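Local coordinates for putative O-GlcNAcase nagJ (Clostridium perfringens, PDB 6PV5), which probably acts as a hexosaminidase of glycoside hydrolase family 84, this piece holding an N-terminal domain, the catalytic barrel and the helical domain that follows, at residues D555-A567 with N599-D613. Numbering follows the deposited sequence.
Sequences DSHLSKFEIYGNA and NLDGIKATIANNVVD
Helix 555-567 lies across the end of helix 583-601 and the loop running on to helix 612-619: Lys560 CA is 6.3 Å from Leu600 CA of the helix, His557 CA 5.4 Å from Ala605 CA of the loop. The contact belongs to the helical domain that follows the catalytic TIM barrel, away from the predicted proton donor. Lys560 suits this place because two loop carbonyls and one from the end of helix 583-601 converge on its NZ: with CG anti to the backbone N (chi1 -172°) and the chain extended beyond it, NZ reaches Ile603 O and Ala605 O, each at 2.9 Å. It approaches Ala605 O almost head-on (174°), and Leu600 O adds a weak third bond. Leu600 is a knob-into-hole residue, set among Lys560, Ile563, Tyr564 and Ala567; its CD2 presses tightly on Ile563 CG2 at 3.4 Å. Leu600 CD2 also forms a CH-pi contact over the centre of the Tyr564 ring, while Ala608 CB covers the opposite face nearer the rim, sandwiching the phenol. Ala605, small enough for a close fit, puts CB over the His557 ring centre at 3.5 Å; His557 NE2 is hydrogen-bonded to Asp413 O. Phe561 touches Ile607 CD1 with CD1 and meets the ring of Phe486 edge-to-face. Arg617 pairs with Asp613 OD1 in a salt bridge, and OD2 accepts a 2.7 Å hydrogen bond from Tyr564 OH on the anti side of OD2, 17° out of the carboxylate plane.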
ATOM      1  N   ASP A 555      -7.692 -17.020 -10.095  1.00 27.81           N
ATOM      2  CA  ASP A 555      -8.257 -17.860 -11.155  1.00 29.85           C
ATOM      3  C   ASP A 555      -9.738 -18.157 -10.960  1.00 27.33           C
ATOM      4  O   ASP A 555     -10.476 -18.086 -11.936  1.00 29.75           O
ATOM      5  CB  ASP A 555      -7.529 -19.173 -11.452  1.00 28.48           C
ATOM      6  CG  ASP A 555      -8.062 -19.792 -12.752  1.00 31.63           C
ATOM      7  OD1 ASP A 555      -7.686 -19.323 -13.858  1.00 30.50           O
ATOM      8  OD2 ASP A 555      -8.903 -20.679 -12.654  1.00 30.19           O
ATOM      9  N   SER A 556     -10.169 -18.526  -9.745  1.00 29.04           N
ATOM     10  CA  SER A 556     -11.588 -18.770  -9.489  1.00 31.80           C
ATOM     11  C   SER A 556     -12.441 -17.522  -9.740  1.00 32.80           C
ATOM     12  O   SER A 556     -13.574 -17.627 -10.239  1.00 30.74           O
ATOM     13  CB  SER A 556     -11.828 -19.286  -8.110  1.00 33.52           C
ATOM     14  OG  SER A 556     -11.176 -20.521  -7.955  1.00 44.73           O
ATOM     15  N   HIS A 557     -11.897 -16.349  -9.374  1.00 28.60           N
ATOM     16  CA  HIS A 557     -12.581 -15.077  -9.588  1.00 26.50           C
ATOM     17  C   HIS A 557     -12.791 -14.827 -11.079  1.00 25.17           C
ATOM     18  O   HIS A 557     -13.866 -14.402 -11.476  1.00 24.81           O
ATOM     19  CB  HIS A 557     -11.828 -13.934  -8.892  1.00 25.24           C
ATOM     20  CG  HIS A 557     -11.853 -14.114  -7.405  1.00 24.93           C
ATOM     21  ND1 HIS A 557     -10.989 -14.976  -6.749  1.00 26.82           N
ATOM     22  CD2 HIS A 557     -12.663 -13.610  -6.456  1.00 24.33           C
ATOM     23  CE1 HIS A 557     -11.260 -14.989  -5.459  1.00 23.76           C
ATOM     24  NE2 HIS A 557     -12.269 -14.128  -5.247  1.00 25.96           N
ATOM     25  N   LEU A 558     -11.754 -15.084 -11.878  1.00 21.88           N
ATOM     26  CA  LEU A 558     -11.807 -14.859 -13.311  1.00 26.69           C
ATOM     27  C   LEU A 558     -12.845 -15.777 -13.967  1.00 27.53           C
ATOM     28  O   LEU A 558     -13.537 -15.359 -14.884  1.00 29.00           O
ATOM     29  CB  LEU A 558     -10.423 -15.130 -13.904  1.00 27.07           C
ATOM     30  CG  LEU A 558      -9.351 -14.072 -13.640  1.00 29.74           C
ATOM     31  CD1 LEU A 558      -7.991 -14.635 -14.004  1.00 35.33           C
ATOM     32  CD2 LEU A 558      -9.596 -12.810 -14.459  1.00 31.61           C
ATOM     33  N   SER A 559     -12.926 -17.039 -13.519  1.00 27.71           N
ATOM     34  CA  SER A 559     -13.866 -18.003 -14.066  1.00 28.14           C
ATOM     35  C   SER A 559     -15.289 -17.563 -13.766  1.00 27.18           C
ATOM     36  O   SER A 559     -16.149 -17.651 -14.637  1.00 25.73           O
ATOM     37  CB  SER A 559     -13.604 -19.403 -13.513  1.00 28.61           C
ATOM     38  OG  SER A 559     -12.257 -19.761 -13.776  1.00 37.36           O
ATOM     39  N   LYS A 560     -15.522 -17.128 -12.519  1.00 24.29           N
ATOM     40  CA  LYS A 560     -16.826 -16.638 -12.115  1.00 25.56           C
ATOM     41  C   LYS A 560     -17.180 -15.394 -12.931  1.00 26.39           C
ATOM     42  O   LYS A 560     -18.339 -15.224 -13.321  1.00 26.19           O
ATOM     43  CB  LYS A 560     -16.891 -16.350 -10.612  1.00 27.17           C
ATOM     44  CG  LYS A 560     -18.289 -16.016 -10.117  1.00 28.41           C
ATOM     45  CD  LYS A 560     -18.518 -16.315  -8.680  1.00 24.77           C
ATOM     46  CE  LYS A 560     -19.937 -16.025  -8.259  1.00 27.53           C
ATOM     47  NZ  LYS A 560     -20.123 -16.403  -6.827  1.00 27.79           N
ATOM     48  N   PHE A 561     -16.172 -14.566 -13.225  1.00 25.63           N
ATOM     49  CA  PHE A 561     -16.382 -13.301 -13.927  1.00 28.78           C
ATOM     50  C   PHE A 561     -16.901 -13.565 -15.340  1.00 28.84           C
ATOM     51  O   PHE A 561     -17.766 -12.853 -15.820  1.00 28.95           O
ATOM     52  CB  PHE A 561     -15.059 -12.549 -14.055  1.00 26.06           C
ATOM     53  CG  PHE A 561     -15.103 -11.100 -14.473  1.00 25.80           C
ATOM     54  CD1 PHE A 561     -15.635 -10.123 -13.638  1.00 26.84           C
ATOM     55  CD2 PHE A 561     -14.517 -10.693 -15.665  1.00 24.62           C
ATOM     56  CE1 PHE A 561     -15.612  -8.776 -14.003  1.00 28.61           C
ATOM     57  CE2 PHE A 561     -14.489  -9.346 -16.025  1.00 27.26           C
ATOM     58  CZ  PHE A 561     -15.026  -8.384 -15.194  1.00 24.42           C
ATOM     59  N   GLU A 562     -16.365 -14.604 -15.986  1.00 30.81           N
ATOM     60  CA  GLU A 562     -16.795 -15.006 -17.317  1.00 31.77           C
ATOM     61  C   GLU A 562     -18.269 -15.400 -17.312  1.00 30.04           C
ATOM     62  O   GLU A 562     -18.994 -15.024 -18.227  1.00 32.55           O
ATOM     63  CB  GLU A 562     -15.948 -16.168 -17.838  1.00 33.76           C
ATOM     64  CG  GLU A 562     -16.193 -16.441 -19.312  1.00 40.51           C
ATOM     65  CD  GLU A 562     -15.341 -17.538 -19.930  1.00 40.74           C
ATOM     66  OE1 GLU A 562     -14.111 -17.521 -19.751  1.00 42.39           O
ATOM     67  OE2 GLU A 562     -15.913 -18.394 -20.611  1.00 45.04           O
ATOM     68  N   ILE A 563     -18.697 -16.155 -16.293  1.00 27.24           N
ATOM     69  CA  ILE A 563     -20.084 -16.586 -16.139  1.00 26.21           C
ATOM     70  C   ILE A 563     -21.013 -15.390 -15.885  1.00 28.18           C
ATOM     71  O   ILE A 563     -22.129 -15.369 -16.419  1.00 26.59           O
ATOM     72  CB  ILE A 563     -20.227 -17.641 -15.020  1.00 29.75           C
ATOM     73  CG1 ILE A 563     -19.328 -18.867 -15.223  1.00 29.66           C
ATOM     74  CG2 ILE A 563     -21.690 -18.043 -14.814  1.00 28.07           C
ATOM     75  CD1 ILE A 563     -19.478 -19.898 -14.115  1.00 28.33           C
ATOM     76  N   TYR A 564     -20.594 -14.429 -15.034  1.00 23.49           N
ATOM     77  CA  TYR A 564     -21.345 -13.192 -14.866  1.00 26.43           C
ATOM     78  C   TYR A 564     -21.559 -12.517 -16.226  1.00 26.49           C
ATOM     79  O   TYR A 564     -22.659 -12.068 -16.515  1.00 26.91           O
ATOM     80  CB  TYR A 564     -20.638 -12.199 -13.936  1.00 23.78           C
ATOM     81  CG  TYR A 564     -20.954 -12.387 -12.480  1.00 23.34           C
ATOM     82  CD1 TYR A 564     -22.252 -12.216 -12.015  1.00 22.91           C
ATOM     83  CD2 TYR A 564     -19.960 -12.713 -11.571  1.00 20.48           C
ATOM     84  CE1 TYR A 564     -22.559 -12.392 -10.679  1.00 24.15           C
ATOM     85  CE2 TYR A 564     -20.258 -12.905 -10.231  1.00 20.71           C
ATOM     86  CZ  TYR A 564     -21.553 -12.733  -9.786  1.00 24.10           C
ATOM     87  OH  TYR A 564     -21.870 -12.866  -8.466  1.00 26.86           O
ATOM     88  N   GLY A 565     -20.510 -12.446 -17.053  1.00 26.91           N
ATOM     89  CA  GLY A 565     -20.651 -11.864 -18.385  1.00 29.14           C
ATOM     90  C   GLY A 565     -21.807 -12.501 -19.164  1.00 31.66           C
ATOM     91  O   GLY A 565     -22.709 -11.815 -19.665  1.00 28.51           O
ATOM     92  N   ASN A 566     -21.783 -13.838 -19.214  1.00 31.75           N
ATOM     93  CA  ASN A 566     -22.781 -14.638 -19.910  1.00 31.95           C
ATOM     94  C   ASN A 566     -24.157 -14.465 -19.280  1.00 33.58           C
ATOM     95  O   ASN A 566     -25.154 -14.356 -19.999  1.00 34.45           O
ATOM     96  CB  ASN A 566     -22.356 -16.107 -19.970  1.00 32.90           C
ATOM     97  CG  ASN A 566     -21.296 -16.303 -21.028  1.00 33.35           C
ATOM     98  OD1 ASN A 566     -21.396 -15.722 -22.107  1.00 33.37           O
ATOM     99  ND2 ASN A 566     -20.277 -17.087 -20.732  1.00 33.29           N
ATOM    100  N   ALA A 567     -24.208 -14.411 -17.939  1.00 31.27           N
ATOM    101  CA  ALA A 567     -25.487 -14.252 -17.267  1.00 27.97           C
ATOM    102  C   ALA A 567     -26.054 -12.872 -17.592  1.00 29.43           C
ATOM    103  O   ALA A 567     -27.270 -12.716 -17.761  1.00 31.31           O
ATOM    104  CB  ALA A 567     -25.327 -14.472 -15.784  1.00 28.73           C
ATOM    105  N   ASN A 599     -24.879 -21.809 -11.983  1.00 29.85           N
ATOM    106  CA  ASN A 599     -23.438 -21.924 -12.167  1.00 33.20           C
ATOM    107  C   ASN A 599     -22.671 -20.913 -11.296  1.00 35.13           C
ATOM    108  O   ASN A 599     -21.620 -21.245 -10.766  1.00 38.15           O
ATOM    109  CB  ASN A 599     -23.046 -21.786 -13.640  1.00 35.66           C
ATOM    110  CG  ASN A 599     -23.712 -22.819 -14.529  1.00 43.66           C
ATOM    111  OD1 ASN A 599     -24.341 -23.755 -14.034  1.00 41.14           O
ATOM    112  ND2 ASN A 599     -23.567 -22.672 -15.838  1.00 38.72           N
ATOM    113  N   LEU A 600     -23.182 -19.675 -11.170  1.00 35.33           N
ATOM    114  CA  LEU A 600     -22.552 -18.593 -10.410  1.00 37.17           C
ATOM    115  C   LEU A 600     -22.555 -18.923  -8.921  1.00 34.76           C
ATOM    116  O   LEU A 600     -21.545 -18.781  -8.249  1.00 37.99           O
ATOM    117  CB  LEU A 600     -23.326 -17.280 -10.621  1.00 33.83           C
ATOM    118  CG  LEU A 600     -23.064 -16.613 -11.963  1.00 38.42           C
ATOM    119  CD1 LEU A 600     -24.051 -15.482 -12.243  1.00 34.83           C
ATOM    120  CD2 LEU A 600     -21.622 -16.141 -12.035  1.00 36.21           C
ATOM    121  N   ASP A 601     -23.721 -19.330  -8.424  1.00 36.80           N
ATOM    122  CA  ASP A 601     -23.924 -19.660  -7.023  1.00 40.09           C
ATOM    123  C   ASP A 601     -23.069 -20.856  -6.620  1.00 42.31           C
ATOM    124  O   ASP A 601     -22.860 -21.086  -5.435  1.00 47.27           O
ATOM    125  CB  ASP A 601     -25.412 -19.791  -6.696  1.00 43.06           C
ATOM    126  CG  ASP A 601     -26.135 -18.452  -6.810  1.00 51.98           C
ATOM    127  OD1 ASP A 601     -25.438 -17.413  -6.859  1.00 54.89           O
ATOM    128  OD2 ASP A 601     -27.380 -18.445  -6.850  1.00 52.83           O
ATOM    129  N   GLY A 602     -22.559 -21.602  -7.601  1.00 39.86           N
ATOM    130  CA  GLY A 602     -21.741 -22.750  -7.263  1.00 38.52           C
ATOM    131  C   GLY A 602     -20.280 -22.387  -7.007  1.00 40.54           C
ATOM    132  O   GLY A 602     -19.489 -23.258  -6.641  1.00 38.05           O
ATOM    133  N   ILE A 603     -19.907 -21.120  -7.246  1.00 37.90           N
ATOM    134  CA  ILE A 603     -18.500 -20.758  -7.142  1.00 38.81           C
ATOM    135  C   ILE A 603     -18.315 -19.845  -5.927  1.00 38.79           C
ATOM    136  O   ILE A 603     -19.031 -18.853  -5.766  1.00 34.50           O
ATOM    137  CB  ILE A 603     -17.949 -20.160  -8.453  1.00 38.27           C
ATOM    138  CG1 ILE A 603     -18.118 -21.123  -9.634  1.00 37.14           C
ATOM    139  CG2 ILE A 603     -16.494 -19.736  -8.277  1.00 36.51           C
ATOM    140  CD1 ILE A 603     -17.551 -20.601 -10.940  1.00 34.23           C
ATOM    141  N   LYS A 604     -17.357 -20.226  -5.076  1.00 37.49           N
ATOM    142  CA  LYS A 604     -17.127 -19.622  -3.766  1.00 41.92           C
ATOM    143  C   LYS A 604     -16.728 -18.141  -3.902  1.00 37.77           C
ATOM    144  O   LYS A 604     -17.172 -17.274  -3.145  1.00 40.18           O
ATOM    145  CB  LYS A 604     -16.028 -20.454  -3.097  1.00 46.16           C
ATOM    146  CG  LYS A 604     -15.908 -20.348  -1.588  1.00 52.79           C
ATOM    147  CD  LYS A 604     -14.752 -21.187  -1.074  1.00 56.11           C
ATOM    148  CE  LYS A 604     -14.496 -21.004   0.406  1.00 63.39           C
ATOM    149  NZ  LYS A 604     -15.738 -21.167   1.203  1.00 67.49           N
ATOM    150  N   ALA A 605     -15.876 -17.859  -4.881  1.00 34.03           N
ATOM    151  CA  ALA A 605     -15.289 -16.551  -5.122  1.00 34.08           C
ATOM    152  C   ALA A 605     -16.384 -15.494  -5.268  1.00 33.45           C
ATOM    153  O   ALA A 605     -17.442 -15.787  -5.808  1.00 31.95           O
ATOM    154  CB  ALA A 605     -14.416 -16.665  -6.344  1.00 30.50           C
ATOM    155  N   THR A 606     -16.140 -14.291  -4.717  1.00 29.49           N
ATOM    156  CA  THR A 606     -17.072 -13.178  -4.738  1.00 29.07           C
ATOM    157  C   THR A 606     -16.522 -12.078  -5.641  1.00 28.79           C
ATOM    158  O   THR A 606     -15.409 -11.606  -5.451  1.00 26.28           O
ATOM    159  CB  THR A 606     -17.349 -12.678  -3.313  1.00 32.05           C
ATOM    160  OG1 THR A 606     -17.832 -13.791  -2.562  1.00 33.37           O
ATOM    161  CG2 THR A 606     -18.377 -11.574  -3.221  1.00 28.34           C
ATOM    162  N   ILE A 607     -17.298 -11.691  -6.658  1.00 27.59           N
ATOM    163  CA  ILE A 607     -16.879 -10.637  -7.567  1.00 25.96           C
ATOM    164  C   ILE A 607     -18.134 -10.056  -8.220  1.00 29.87           C
ATOM    165  O   ILE A 607     -19.061 -10.813  -8.492  1.00 26.87           O
ATOM    166  CB  ILE A 607     -15.849 -11.117  -8.607  1.00 25.92           C
ATOM    167  CG1 ILE A 607     -15.373  -9.917  -9.434  1.00 26.76           C
ATOM    168  CG2 ILE A 607     -16.426 -12.200  -9.509  1.00 25.33           C
ATOM    169  CD1 ILE A 607     -13.958  -9.978  -9.884  1.00 26.53           C
ATOM    170  N   ALA A 608     -18.171  -8.727  -8.444  1.00 25.97           N
ATOM    171  CA  ALA A 608     -19.299  -8.147  -9.151  1.00 25.36           C
ATOM    172  C   ALA A 608     -20.591  -8.367  -8.366  1.00 27.72           C
ATOM    173  O   ALA A 608     -21.676  -8.354  -8.958  1.00 29.42           O
ATOM    174  CB  ALA A 608     -19.404  -8.749 -10.551  1.00 24.31           C
ATOM    175  N   ASN A 609     -20.481  -8.473  -7.029  1.00 26.19           N
ATOM    176  CA  ASN A 609     -21.537  -8.965  -6.151  1.00 25.17           C
ATOM    177  C   ASN A 609     -22.458  -7.833  -5.681  1.00 27.84           C
ATOM    178  O   ASN A 609     -23.534  -8.117  -5.177  1.00 26.10           O
ATOM    179  CB  ASN A 609     -20.971  -9.671  -4.907  1.00 24.32           C
ATOM    180  CG  ASN A 609     -20.000  -8.779  -4.162  1.00 26.15           C
ATOM    181  OD1 ASN A 609     -19.012  -8.319  -4.737  1.00 26.76           O
ATOM    182  ND2 ASN A 609     -20.289  -8.477  -2.910  1.00 27.43           N
ATOM    183  N   ASN A 610     -22.053  -6.566  -5.852  1.00 27.76           N
ATOM    184  CA  ASN A 610     -22.846  -5.417  -5.418  1.00 28.67           C
ATOM    185  C   ASN A 610     -23.669  -4.807  -6.567  1.00 27.44           C
ATOM    186  O   ASN A 610     -24.644  -4.113  -6.305  1.00 26.46           O
ATOM    187  CB  ASN A 610     -21.987  -4.271  -4.837  1.00 28.14           C
ATOM    188  CG  ASN A 610     -21.195  -4.662  -3.603  1.00 33.20           C
ATOM    189  OD1 ASN A 610     -21.695  -5.377  -2.745  1.00 37.44           O
ATOM    190  ND2 ASN A 610     -19.964  -4.190  -3.493  1.00 31.33           N
ATOM    191  N   VAL A 611     -23.223  -4.958  -7.819  1.00 24.86           N
ATOM    192  CA  VAL A 611     -23.862  -4.284  -8.951  1.00 27.01           C
ATOM    193  C   VAL A 611     -24.420  -5.292  -9.969  1.00 26.97           C
ATOM    194  O   VAL A 611     -25.619  -5.299 -10.225  1.00 26.68           O
ATOM    195  CB  VAL A 611     -22.901  -3.272  -9.613  1.00 27.13           C
ATOM    196  CG1 VAL A 611     -23.542  -2.603 -10.830  1.00 26.28           C
ATOM    197  CG2 VAL A 611     -22.387  -2.228  -8.608  1.00 23.45           C
ATOM    198  N   VAL A 612     -23.569  -6.164 -10.527  1.00 25.97           N
ATOM    199  CA  VAL A 612     -23.997  -7.061 -11.594  1.00 26.94           C
ATOM    200  C   VAL A 612     -24.885  -8.173 -11.034  1.00 28.94           C
ATOM    201  O   VAL A 612     -25.905  -8.538 -11.630  1.00 27.98           O
ATOM    202  CB  VAL A 612     -22.808  -7.618 -12.413  1.00 27.78           C
ATOM    203  CG1 VAL A 612     -23.260  -8.660 -13.431  1.00 25.95           C
ATOM    204  CG2 VAL A 612     -22.061  -6.504 -13.150  1.00 27.40           C
ATOM    205  N   ASP A 613     -24.468  -8.744  -9.899  1.00 27.38           N
ATOM    206  CA  ASP A 613     -25.162  -9.865  -9.307  1.00 24.71           C
ATOM    207  C   ASP A 613     -26.639  -9.529  -9.040  1.00 26.45           C
ATOM    208  O   ASP A 613     -27.522 -10.291  -9.444  1.00 25.08           O
ATOM    209  CB  ASP A 613     -24.384 -10.417  -8.109  1.00 25.95           C
ATOM    210  CG  ASP A 613     -25.017 -11.680  -7.550  1.00 26.58           C
ATOM    211  OD1 ASP A 613     -26.061 -11.556  -6.917  1.00 29.99           O
ATOM    212  OD2 ASP A 613     -24.485 -12.766  -7.803  1.00 28.20           O
TER
HETATM  213  O   HOH W   1     -22.317 -16.252  -5.813  1.00 38.23           O
HETATM  214  O   HOH W   2     -19.975 -12.935  -6.502  1.00 28.86           O